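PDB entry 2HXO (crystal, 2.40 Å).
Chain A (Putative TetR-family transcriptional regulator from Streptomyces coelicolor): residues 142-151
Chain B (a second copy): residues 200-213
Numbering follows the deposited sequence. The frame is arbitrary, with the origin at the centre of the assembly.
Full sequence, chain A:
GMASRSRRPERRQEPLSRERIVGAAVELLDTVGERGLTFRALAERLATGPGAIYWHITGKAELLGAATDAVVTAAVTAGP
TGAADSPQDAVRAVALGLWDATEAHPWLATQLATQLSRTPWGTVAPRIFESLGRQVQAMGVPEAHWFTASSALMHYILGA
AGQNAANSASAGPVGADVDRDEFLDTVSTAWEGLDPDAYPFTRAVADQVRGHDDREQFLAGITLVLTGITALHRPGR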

# COMPACT_ATOMS: atom_id res chain seq x y z
N PRO A 142 7.24 19.33 15.47
CA PRO A 142 8.47 20.08 15.16
C PRO A 142 8.74 20.01 13.66
O PRO A 142 8.46 19.00 13.01
CB PRO A 142 9.54 19.37 15.98
CG PRO A 142 8.77 18.93 17.19
CD PRO A 142 7.46 18.40 16.59
N GLU A 143 9.26 21.10 13.11
CA GLU A 143 9.56 21.16 11.68
C GLU A 143 10.43 20.01 11.17
O GLU A 143 10.29 19.59 10.02
CB GLU A 143 10.22 22.51 11.35
CG GLU A 143 10.92 22.58 9.99
CD GLU A 143 11.13 24.01 9.50
OE1 GLU A 143 11.42 24.90 10.33
OE2 GLU A 143 11.00 24.24 8.27
N ALA A 144 11.32 19.48 12.01
CA ALA A 144 12.19 18.38 11.60
C ALA A 144 11.41 17.11 11.28
O ALA A 144 11.93 16.20 10.64
CB ALA A 144 13.25 18.11 12.67
N HIS A 145 10.15 17.04 11.71
CA HIS A 145 9.36 15.84 11.44
C HIS A 145 8.18 16.06 10.50
O HIS A 145 7.40 15.13 10.27
CB HIS A 145 8.87 15.25 12.75
CG HIS A 145 9.97 14.88 13.70
ND1 HIS A 145 10.86 13.86 13.45
CD2 HIS A 145 10.33 15.42 14.89
CE1 HIS A 145 11.72 13.78 14.45
NE2 HIS A 145 11.42 14.71 15.33
N TRP A 146 8.05 17.26 9.94
CA TRP A 146 6.92 17.54 9.05
C TRP A 146 6.80 16.56 7.88
O TRP A 146 5.71 16.09 7.57
CB TRP A 146 7.00 18.96 8.46
CG TRP A 146 6.77 20.07 9.42
CD1 TRP A 146 6.37 19.97 10.73
CD2 TRP A 146 6.99 21.47 9.18
NE1 TRP A 146 6.36 21.21 11.32
CE2 TRP A 146 6.73 22.15 10.40
CE3 TRP A 146 7.39 22.21 8.06
CZ2 TRP A 146 6.86 23.54 10.52
CZ3 TRP A 146 7.52 23.60 8.18
CH2 TRP A 146 7.26 24.25 9.40
N PHE A 147 7.93 16.26 7.24
CA PHE A 147 7.90 15.34 6.11
C PHE A 147 7.70 13.91 6.56
O PHE A 147 6.96 13.15 5.93
CB PHE A 147 9.18 15.44 5.28
CG PHE A 147 9.07 14.74 3.95
CD1 PHE A 147 8.06 15.08 3.05
CD2 PHE A 147 9.96 13.72 3.61
CE1 PHE A 147 7.91 14.41 1.82
CE2 PHE A 147 9.83 13.04 2.39
CZ PHE A 147 8.80 13.38 1.49
N THR A 148 8.37 13.54 7.65
CA THR A 148 8.26 12.20 8.17
C THR A 148 6.81 11.89 8.53
O THR A 148 6.24 10.88 8.09
CB THR A 148 9.16 12.02 9.43
OG1 THR A 148 10.51 12.32 9.09
CG2 THR A 148 9.09 10.60 9.93
N ALA A 149 6.20 12.76 9.33
CA ALA A 149 4.82 12.57 9.75
C ALA A 149 3.87 12.52 8.55
O ALA A 149 3.01 11.66 8.46
CB ALA A 149 4.42 13.69 10.69
N SER A 150 4.06 13.44 7.61
CA SER A 150 3.20 13.49 6.43
C SER A 150 3.33 12.26 5.55
O SER A 150 2.32 11.75 5.06
CB SER A 150 3.52 14.74 5.61
OG SER A 150 3.19 15.90 6.35
N SER A 151 4.57 11.81 5.34
CA SER A 151 4.84 10.63 4.52
C SER A 151 4.27 9.38 5.14
O SER A 151 3.81 8.50 4.43
CB SER A 151 6.35 10.44 4.31
OG SER A 151 6.89 11.45 3.48
N PRO B 200 2.46 26.57 1.16
CA PRO B 200 3.41 26.93 2.22
C PRO B 200 4.07 25.70 2.88
O PRO B 200 5.25 25.73 3.22
CB PRO B 200 2.55 27.76 3.18
CG PRO B 200 1.17 27.16 3.00
CD PRO B 200 1.08 26.99 1.51
N PHE B 201 3.31 24.62 3.05
CA PHE B 201 3.88 23.42 3.65
C PHE B 201 4.84 22.71 2.70
O PHE B 201 6.00 22.45 3.04
CB PHE B 201 2.79 22.43 4.05
CG PHE B 201 3.33 21.10 4.52
CD1 PHE B 201 3.76 20.93 5.84
CD2 PHE B 201 3.44 20.03 3.64
CE1 PHE B 201 4.30 19.71 6.27
CE2 PHE B 201 3.98 18.80 4.06
CZ PHE B 201 4.41 18.64 5.37
N THR B 202 4.34 22.39 1.51
CA THR B 202 5.14 21.67 0.52
C THR B 202 6.42 22.41 0.15
O THR B 202 7.44 21.78 -0.12
CB THR B 202 4.30 21.37 -0.74
OG1 THR B 202 3.14 20.63 -0.36
CG2 THR B 202 5.10 20.53 -1.72
N ARG B 203 6.36 23.74 0.14
CA ARG B 203 7.54 24.53 -0.19
C ARG B 203 8.51 24.45 0.97
O ARG B 203 9.73 24.33 0.78
CB ARG B 203 7.14 25.99 -0.45
CG ARG B 203 6.70 26.22 -1.88
CD ARG B 203 7.91 26.11 -2.80
NE ARG B 203 8.61 27.39 -2.92
CZ ARG B 203 9.92 27.51 -3.14
NH1 ARG B 203 10.68 26.44 -3.26
NH2 ARG B 203 10.45 28.72 -3.25
N ALA B 204 7.97 24.50 2.18
CA ALA B 204 8.79 24.41 3.38
C ALA B 204 9.51 23.06 3.46
O ALA B 204 10.64 23.01 3.92
CB ALA B 204 7.91 24.63 4.61
N VAL B 205 8.88 21.98 3.01
CA VAL B 205 9.53 20.67 3.07
C VAL B 205 10.31 20.23 1.81
O VAL B 205 11.15 19.34 1.88
CB VAL B 205 8.52 19.52 3.41
CG1 VAL B 205 7.83 19.80 4.75
CG2 VAL B 205 7.50 19.35 2.28
N ALA B 206 10.00 20.85 0.67
CA ALA B 206 10.65 20.52 -0.60
C ALA B 206 12.13 20.18 -0.46
O ALA B 206 12.62 19.25 -1.08
CB ALA B 206 10.49 21.68 -1.57
N ASP B 207 12.82 20.94 0.36
CA ASP B 207 14.24 20.73 0.57
C ASP B 207 14.51 19.35 1.19
O ASP B 207 15.44 18.66 0.79
CB ASP B 207 14.78 21.83 1.49
CG ASP B 207 16.26 22.06 1.32
OD1 ASP B 207 16.86 22.72 2.20
OD2 ASP B 207 16.83 21.58 0.31
N GLN B 208 13.68 18.98 2.16
CA GLN B 208 13.79 17.70 2.87
C GLN B 208 13.63 16.46 1.98
O GLN B 208 14.03 15.36 2.37
CB GLN B 208 12.75 17.61 3.99
CG GLN B 208 12.93 18.55 5.16
CD GLN B 208 12.14 18.10 6.39
OE1 GLN B 208 10.91 18.08 6.39
NE2 GLN B 208 12.87 17.72 7.44
N VAL B 209 13.03 16.62 0.81
CA VAL B 209 12.83 15.50 -0.09
C VAL B 209 14.14 15.00 -0.69
O VAL B 209 14.32 13.80 -0.92
CB VAL B 209 11.89 15.88 -1.25
CG1 VAL B 209 11.73 14.71 -2.21
CG2 VAL B 209 10.55 16.33 -0.70
N ARG B 210 15.04 15.95 -0.95
CA ARG B 210 16.34 15.69 -1.55
C ARG B 210 17.11 14.49 -1.00
O ARG B 210 17.34 13.51 -1.72
CB ARG B 210 17.19 16.96 -1.44
CG ARG B 210 18.33 17.05 -2.42
CD ARG B 210 18.55 18.50 -2.86
NE ARG B 210 17.94 18.77 -4.16
CZ ARG B 210 17.15 19.80 -4.44
NH1 ARG B 210 16.85 20.69 -3.49
NH2 ARG B 210 16.65 19.94 -5.66
N GLY B 211 17.52 14.54 0.26
CA GLY B 211 18.26 13.42 0.80
C GLY B 211 17.41 12.51 1.67
O GLY B 211 17.84 12.07 2.74
N HIS B 212 16.20 12.23 1.21
CA HIS B 212 15.27 11.39 1.94
C HIS B 212 15.59 9.90 1.74
O HIS B 212 15.71 9.43 0.61
CB HIS B 212 13.85 11.67 1.46
CG HIS B 212 12.82 10.85 2.15
ND1 HIS B 212 12.14 9.75 1.75
CD2 HIS B 212 12.41 11.10 3.44
CE1 HIS B 212 11.35 9.35 2.79
NE2 HIS B 212 11.52 10.19 3.80
N ASP B 213 15.75 9.18 2.85
CA ASP B 213 16.04 7.75 2.79
C ASP B 213 14.77 6.98 3.10
O ASP B 213 14.17 7.13 4.17
CB ASP B 213 17.12 7.36 3.82
CG ASP B 213 17.44 5.86 3.78
OD1 ASP B 213 17.98 5.38 2.76
OD2 ASP B 213 17.14 5.16 4.75
O HOH W 1 10.89 15.33 8.26

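Two helices from the two copies of the protein cross nearly at right angles in a mainly apolar contact, with two aromatic side chains of chain A set among the side chains of chain B and a single water joining the polar margin. The helix of chain A that includes Trp146(A) to Ser151(A) and the helix that includes Phe201(B) and Val205(B) run at 100° to each other, and their axes approach to 10.2 Å. The backbones come nearest at Phe147(A) and Val205(B), whose CA atoms lie 6.3 Å apart; together the stretches bury 519 Å².

Phe147(A) gives up the largest area, although its CA-to-CB bond points sideways; with chi1 in the t well, its ring meets Val209(B) and His212(B). CG2 of Val209(B) lies over one face of this ring, 4.1 Å from CZ of Phe147(A). The ring edge points into the face of His212(B), with CE2 of Phe147(A) 3.4 Å from CD2 of His212(B), centroids 4.9 Å apart and planes at 85°. This edge-to-face geometry sets the weakly positive C-H rim of the phenyl ring against the imidazole pi cloud, while NE2 of His212(B) is hydrogen-bonded elsewhere in the structure.

The CA-to-CB bond of Trp146(A) points toward chain B, and the residue fills the other part of the apolar contact. Its CB packs 3.6 Å from CE1 of Phe201(B) and 3.9 Å from CG1 of Val205(B), and its CZ3 meets CB of Ala204(B) at 3.7 Å, with the alanine methyl at the edge of the indole near its plane. Val205(B) thus touches both aromatic residues: its CG2 lies 4.4 Å from CD1 of Phe147(A).

One turn along, OG of Ser150(A) sits 3.2 Å from CZ of Phe201(B). This hydroxyl donates to the backbone O of Trp146(A), with OG of Ser150(A) 2.8 Å from that O, so its polar atom is satisfied within its own helix. Ser151(A) does likewise, its OG donating to O of Phe147(A) at 3.0 Å.

No direct hydrogen bond crosses the contact. The CA-to-CB bond of Gln208(B) points toward chain A, and its OE1 lies 3.3 Å from CB of Phe147(A); the polar link is made through water 1. That water donates to O of Ala144(A) (2.7 Å from the water O), accepts from N of Thr148(A) (3.2 Å to the same O), and accepts a weak hydrogen bond from NE2 of Gln208(B), also 3.2 Å from the water O. The direct contacts are thus mainly apolar and aromatic, with the water tying the glutamine amide to the chain A backbone.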